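Local coordinates for SusD superfamily protein (PDB 3MYV), which probably binds polysaccharide at the bacterial outer membrane, in the manner of SusD-like proteins, at residues A[266-269]-A[275-278]; A[48-51]-A[57-60]; A[299-304]-A[308-313]. All blocks are in the same frame, centred on the assembly; numbering follows the deposited sequence.

Contact 1. Residues A[266-269]-A[275-278]; sequences GYLL and QKGF
Leu268 and Lys276 meet first through their backbones, and they illustrate how a short helix can be tied to the strand that follows it with few direct bonds. The direct polar link is a hydrogen bond from Lys276 N to Leu268 O, 2.9 Å long and nearly straight at 167°, with the donor almost in line with the carbonyl bond. Gln275 N also comes close, 3.4 Å from Leu268 O, but at an angle too poor for bonding.

Solvent supplies the second kind of link. Leu269 O and Gly277 O lie 3.9 Å apart, and both are acceptors, so neither can bond to the other. Two ordered waters bridge them, each donating one hydrogen to each carbonyl over 2.8 to 2.9 Å. The paired bridges thus satisfy two oxygens whose partial charges would probably otherwise repel.

The apolar part is small. Lys276 CG comes within 3.8 Å of the methyl Leu268 CD2, the two side chains crossing at a slant, and the start of the lysine chain also passes close to the Leu268 carbonyl oxygen. Lys276 then bends at its second torsion (chi2 -58°), which carries the ammonium group away from the leucine toward Ser54 O, to which NZ is hydrogen-bonded.

On the helix side, the side chain of Tyr267 packs against Ala323 and Leu325, the latter a residue of the sodium site, and lies about 8 Å from the metal. On the strand side, Phe278 pairs through its backbone with Gln49 of strand 48-50, making the small antiparallel sheet with strand 277-279, while its ring meets Tyr304 of strand 299-304 edge-to-face.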
# COMPACT_ATOMS: atom_id res chain seq x y z
N GLY A 266 -1.50 10.67 9.51
CA GLY A 266 -0.66 11.79 9.89
C GLY A 266 -0.77 12.20 11.35
O GLY A 266 0.22 12.54 11.98
N TYR A 267 -1.97 12.15 11.91
CA TYR A 267 -2.17 12.49 13.30
C TYR A 267 -1.88 11.34 14.24
O TYR A 267 -1.33 11.53 15.33
CB TYR A 267 -3.58 13.04 13.51
CG TYR A 267 -3.80 13.83 14.76
CD1 TYR A 267 -4.14 13.21 15.96
CD2 TYR A 267 -3.74 15.23 14.75
CE1 TYR A 267 -4.41 13.96 17.12
CE2 TYR A 267 -3.98 15.96 15.89
CZ TYR A 267 -4.32 15.33 17.09
OH TYR A 267 -4.60 16.09 18.24
N LEU A 268 -2.16 10.12 13.79
CA LEU A 268 -1.87 8.93 14.61
C LEU A 268 -0.38 8.72 14.84
O LEU A 268 0.03 8.33 15.93
CB LEU A 268 -2.46 7.69 13.97
CG LEU A 268 -3.98 7.65 13.80
CD1 LEU A 268 -4.32 6.37 13.01
CD2 LEU A 268 -4.67 7.68 15.14
N LEU A 269 0.44 8.93 13.81
CA LEU A 269 1.89 8.68 13.92
C LEU A 269 2.62 9.82 14.67
O LEU A 269 3.76 9.67 15.08
CB LEU A 269 2.54 8.52 12.55
CG LEU A 269 2.37 7.18 11.81
CD1 LEU A 269 3.35 7.12 10.67
CD2 LEU A 269 2.57 5.98 12.73
N GLN A 275 0.05 9.77 19.03
CA GLN A 275 1.25 9.07 19.52
C GLN A 275 1.07 7.55 19.54
O GLN A 275 1.43 6.89 20.51
CB GLN A 275 1.59 9.60 20.91
CG GLN A 275 3.03 9.39 21.42
CD GLN A 275 3.19 9.96 22.81
OE1 GLN A 275 2.88 9.30 23.80
NE2 GLN A 275 3.63 11.21 22.90
N LYS A 276 0.55 7.00 18.44
CA LYS A 276 0.18 5.60 18.36
C LYS A 276 1.32 4.65 18.05
O LYS A 276 1.20 3.44 18.30
CB LYS A 276 -0.92 5.36 17.33
CG LYS A 276 -2.25 6.11 17.61
CD LYS A 276 -2.88 5.79 18.97
CE LYS A 276 -4.37 6.16 19.00
NZ LYS A 276 -4.97 5.87 20.35
N GLY A 277 2.40 5.19 17.51
CA GLY A 277 3.51 4.33 17.10
C GLY A 277 4.80 5.08 16.91
O GLY A 277 4.82 6.31 16.83
N PHE A 278 5.88 4.29 16.86
CA PHE A 278 7.25 4.76 16.70
C PHE A 278 7.89 3.95 15.61
O PHE A 278 7.36 2.90 15.25
CB PHE A 278 8.04 4.54 17.98
CG PHE A 278 7.35 5.01 19.21
CD1 PHE A 278 6.82 6.32 19.27
CD2 PHE A 278 7.26 4.21 20.33
CE1 PHE A 278 6.21 6.77 20.40
CE2 PHE A 278 6.65 4.66 21.49
CZ PHE A 278 6.11 5.95 21.53
O HOH W 1 4.27 8.92 17.82
O HOH W 2 5.66 7.72 14.52

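Contact 2. Residues A[48-51]-A[57-60]; sequences MQSS and CNTC
Ser50 and Asn58 carry this contact, with a hydroxyl at the end of a strand set against a side-chain amide on a helix. The tight part lies around Ser50 OG. Asn58 ND2 donates to it over 3.1 Å, the bond bent to 141° and the hydroxyl tilted 24° out of the amide plane. The same OG gives its own hydrogen to Ser51 O, only 2.6 Å away, and therefore serves as acceptor and donor at once. Beside these bonds the hydroxyl lies against the helix backbone, with Ser50 OG 3.3 Å from Asn58 CA and Ser50 CB 3.7 Å from that same carbon. Asn58 holds its CG opposite the backbone N (chi1 -173°), which carries the amide along the helix flank with its nitrogen turned to the serine.

The contact closes a short connection from strand 48-50, the antiparallel partner of strand 277-279 in a two-stranded sheet, to helix 56-61. An alanine here in place of Ser50 removes the hydroxyl, and Asn58 ND2 and Ser51 O would probably be left without the partner they share, the amide freer to turn.

The packing is looser away from this hydroxyl. Ser51 O stands 3.5 Å from Asn58 ND2 and is not bonded to it, while Cys57 O approaches Ser50 CB no closer than 4.1 Å. Asn58 is partly exposed, in contrast to the buried serine. Ser51 directs its own hydroxyl elsewhere, to Gln275 O and Glu53 N, and Cys57 rests on Met43 and Lys276. Within the strand, Gln49 NE2 reaches Ser50 O at 3.2 Å and also bonds to Tyr414 O.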
# COMPACT_ATOMS: atom_id res chain seq x y z
N MSE A 48 8.47 -0.43 12.32
CA MSE A 48 7.60 0.38 13.16
C MSE A 48 6.91 -0.48 14.19
O MSE A 48 6.71 -1.67 13.96
CB MSE A 48 6.54 1.09 12.33
CG MSE A 48 7.11 2.03 11.28
SE MSE A 48 5.90 3.42 10.66
CE MSE A 48 6.04 4.63 12.15
N GLN A 49 6.58 0.13 15.33
CA GLN A 49 5.90 -0.56 16.39
C GLN A 49 4.88 0.35 17.05
O GLN A 49 4.94 1.59 16.93
CB GLN A 49 6.91 -1.09 17.42
CG GLN A 49 7.64 0.03 18.17
CD GLN A 49 8.34 -0.47 19.40
OE1 GLN A 49 9.46 -0.97 19.32
NE2 GLN A 49 7.70 -0.31 20.54
N SER A 50 3.95 -0.26 17.76
CA SER A 50 3.02 0.46 18.60
C SER A 50 3.67 1.09 19.83
O SER A 50 4.68 0.62 20.35
CB SER A 50 1.91 -0.51 19.08
OG SER A 50 0.91 0.16 19.81
N SER A 51 3.07 2.17 20.31
CA SER A 51 3.32 2.66 21.64
C SER A 51 2.38 1.88 22.57
O SER A 51 1.73 0.92 22.13
CB SER A 51 3.00 4.14 21.73
OG SER A 51 1.63 4.35 21.46
N CYS A 57 -3.11 0.69 15.40
CA CYS A 57 -1.66 0.43 15.39
C CYS A 57 -1.33 -0.70 16.37
O CYS A 57 -0.56 -1.60 16.06
CB CYS A 57 -0.86 1.70 15.73
SG CYS A 57 -0.82 2.93 14.37
N ASN A 58 -1.94 -0.64 17.55
CA ASN A 58 -1.64 -1.58 18.62
C ASN A 58 -2.11 -3.02 18.27
O ASN A 58 -1.33 -3.96 18.38
CB ASN A 58 -2.24 -1.09 19.92
CG ASN A 58 -1.84 -1.94 21.09
OD1 ASN A 58 -2.46 -2.94 21.36
ND2 ASN A 58 -0.80 -1.54 21.78
N THR A 59 -3.36 -3.16 17.84
CA THR A 59 -3.92 -4.46 17.52
C THR A 59 -3.21 -5.04 16.29
O THR A 59 -2.91 -6.21 16.28
CB THR A 59 -5.45 -4.39 17.33
OG1 THR A 59 -5.79 -3.49 16.26
CG2 THR A 59 -6.14 -3.91 18.68
N CYS A 60 -2.88 -4.22 15.29
CA CYS A 60 -2.04 -4.74 14.18
C CYS A 60 -0.66 -5.21 14.66
O CYS A 60 -0.21 -6.32 14.34
CB CYS A 60 -1.90 -3.71 13.05
SG CYS A 60 -3.43 -3.46 12.10

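Contact 3. Residues A[299-304]-A[308-313]; sequences LEENKY and TVWWLY
Strands 299-304 and 308-312 run antiparallel, their axes 4.6 Å apart at closest approach and their directions 145° apart, which shows marked twist. They form a beta hairpin in which Glu300 pairs with Trp311 and Asn302 with Val309, each pair joined by two backbone hydrogen bonds, while Leu299–Leu312, Glu301–Trp310 and Lys303–Thr308 are non-hydrogen-bonded pairs.

On the face with Trp311, Glu300 lays its CB over the indole, 3.6 Å from the centroid of the five-membered ring, a CH-pi contact. The tryptophan ring reaches this place because its CG sits between the backbone N and the carbonyl carbon (chi1 63°). Glu300 CG continues onto Tyr313 CB, and Tyr304 CB packs 3.8 Å from Val309 CG2.

The other face begins with Leu299 CD2 against Leu312 CD1 at 3.9 Å. Farther along, Thr308 CG2 covers one face of the Trp310 ring, near its rim, and also touches Glu301 CG at 3.4 Å. Lys303 bends back so that its NZ donates to Thr308 OG1 over 2.7 Å. Helix 281-288 and Val279 pack against Trp310 and Leu299.

Each indole N-H is given to a water in the plane of its ring: the water on Trp310 NE1 donates to Glu301 OE1, and the other, 2.9 Å from Trp311 NE1, also accepts from Asn302 ND2.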
# COMPACT_ATOMS: atom_id res chain seq x y z
N LEU A 299 13.29 11.21 11.14
CA LEU A 299 13.11 10.66 12.48
C LEU A 299 13.25 11.74 13.52
O LEU A 299 14.11 12.59 13.40
CB LEU A 299 14.15 9.58 12.75
CG LEU A 299 14.15 8.36 11.84
CD1 LEU A 299 15.23 7.34 12.30
CD2 LEU A 299 12.75 7.74 11.79
N GLU A 300 12.43 11.65 14.56
CA GLU A 300 12.45 12.61 15.65
C GLU A 300 12.61 11.90 16.98
O GLU A 300 11.86 10.98 17.29
CB GLU A 300 11.15 13.38 15.68
CG GLU A 300 11.05 14.38 14.54
CD GLU A 300 12.02 15.54 14.69
OE1 GLU A 300 12.41 15.84 15.85
OE2 GLU A 300 12.41 16.13 13.65
N GLU A 301 13.61 12.33 17.74
CA GLU A 301 13.94 11.67 19.00
C GLU A 301 13.05 12.19 20.13
O GLU A 301 12.80 13.38 20.23
CB GLU A 301 15.40 11.92 19.36
CG GLU A 301 15.91 11.12 20.52
CD GLU A 301 17.26 11.61 21.05
OE1 GLU A 301 18.21 11.76 20.25
OE2 GLU A 301 17.37 11.81 22.27
N ASN A 302 12.63 11.30 21.01
CA ASN A 302 11.99 11.71 22.25
C ASN A 302 12.16 10.61 23.30
O ASN A 302 13.04 9.74 23.15
CB ASN A 302 10.52 12.07 22.00
CG ASN A 302 10.05 13.18 22.90
OD1 ASN A 302 10.14 13.08 24.12
ND2 ASN A 302 9.55 14.27 22.29
N LYS A 303 11.35 10.66 24.36
CA LYS A 303 11.56 9.83 25.53
C LYS A 303 10.21 9.24 25.90
O LYS A 303 9.23 9.96 26.07
CB LYS A 303 12.08 10.65 26.69
CG LYS A 303 13.49 11.21 26.53
CD LYS A 303 14.54 10.14 26.71
CE LYS A 303 15.92 10.66 26.48
NZ LYS A 303 16.91 9.58 26.81
N TYR A 304 10.20 7.92 26.06
CA TYR A 304 9.00 7.19 26.36
C TYR A 304 9.34 5.99 27.23
O TYR A 304 10.29 5.25 26.92
CB TYR A 304 8.40 6.72 25.03
CG TYR A 304 6.99 6.25 25.13
CD1 TYR A 304 5.92 7.15 25.10
CD2 TYR A 304 6.71 4.91 25.19
CE1 TYR A 304 4.61 6.70 25.17
CE2 TYR A 304 5.41 4.45 25.25
CZ TYR A 304 4.37 5.34 25.24
OH TYR A 304 3.10 4.82 25.28
N THR A 308 15.04 6.33 25.29
CA THR A 308 14.99 7.07 24.04
C THR A 308 14.22 6.26 23.01
O THR A 308 14.46 5.04 22.83
CB THR A 308 16.39 7.38 23.54
OG1 THR A 308 17.07 8.08 24.56
CG2 THR A 308 16.35 8.23 22.26
N VAL A 309 13.31 6.93 22.33
CA VAL A 309 12.62 6.34 21.18
C VAL A 309 12.64 7.35 20.03
O VAL A 309 12.97 8.52 20.23
CB VAL A 309 11.16 5.92 21.47
CG1 VAL A 309 11.14 4.93 22.64
CG2 VAL A 309 10.25 7.15 21.74
N TRP A 310 12.29 6.87 18.85
CA TRP A 310 12.20 7.73 17.68
C TRP A 310 10.84 7.52 17.02
O TRP A 310 10.38 6.38 16.82
CB TRP A 310 13.32 7.42 16.69
CG TRP A 310 14.70 7.77 17.16
CD1 TRP A 310 15.40 8.91 16.89
CD2 TRP A 310 15.55 6.96 17.98
NE1 TRP A 310 16.63 8.87 17.50
CE2 TRP A 310 16.75 7.68 18.17
CE3 TRP A 310 15.42 5.70 18.56
CZ2 TRP A 310 17.81 7.19 18.91
CZ3 TRP A 310 16.47 5.21 19.32
CH2 TRP A 310 17.65 5.95 19.48
N TRP A 311 10.21 8.64 16.65
CA TRP A 311 8.95 8.60 15.93
C TRP A 311 9.20 9.08 14.52
O TRP A 311 10.22 9.70 14.23
CB TRP A 311 7.85 9.40 16.65
CG TRP A 311 8.01 10.87 16.82
CD1 TRP A 311 8.72 11.50 17.81
CD2 TRP A 311 7.42 11.92 16.03
NE1 TRP A 311 8.61 12.86 17.68
CE2 TRP A 311 7.81 13.13 16.59
CE3 TRP A 311 6.60 11.93 14.89
CZ2 TRP A 311 7.44 14.38 16.04
CZ3 TRP A 311 6.22 13.15 14.37
CH2 TRP A 311 6.63 14.36 14.94
N LEU A 312 8.26 8.75 13.65
CA LEU A 312 8.44 8.97 12.23
C LEU A 312 7.68 10.23 11.84
O LEU A 312 6.45 10.28 11.89
CB LEU A 312 7.91 7.81 11.39
CG LEU A 312 8.10 7.97 9.88
CD1 LEU A 312 9.58 8.00 9.52
CD2 LEU A 312 7.34 6.83 9.12
N TYR A 313 8.42 11.23 11.42
CA TYR A 313 7.86 12.47 10.99
C TYR A 313 7.91 12.58 9.46
O TYR A 313 8.56 13.45 8.86
CB TYR A 313 8.57 13.60 11.72
CG TYR A 313 7.89 14.94 11.60
CD1 TYR A 313 6.49 15.04 11.45
CD2 TYR A 313 8.62 16.11 11.69
CE1 TYR A 313 5.88 16.25 11.39
CE2 TYR A 313 7.99 17.36 11.60
CZ TYR A 313 6.63 17.41 11.45
OH TYR A 313 5.99 18.63 11.39
O HOH W 3 18.63 10.96 17.66
O HOH W 4 9.55 15.01 19.37

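Contacts 1 and 2 meet in one small sheet, since strand 48-50 and strand 277-279 are neighbours; their centres are 9 Å apart. Contact 2 is the buried one, resting on a single two-way hydroxyl. Contact 1, partly buried, relies on backbone carbonyls and paired waters. Contact 3 lies farthest from the chain centre, about 24 Å from it to the centre of the contact, and has the largest interface, 666 Å² against 216 and 122: regular strand pairing, aromatic faces and exposed charged chains. It touches contact 1 where Leu269 O packs against Trp311 CE3, and contact 2 where the selenomethionine Met48, through CE, packs on Leu312 CB.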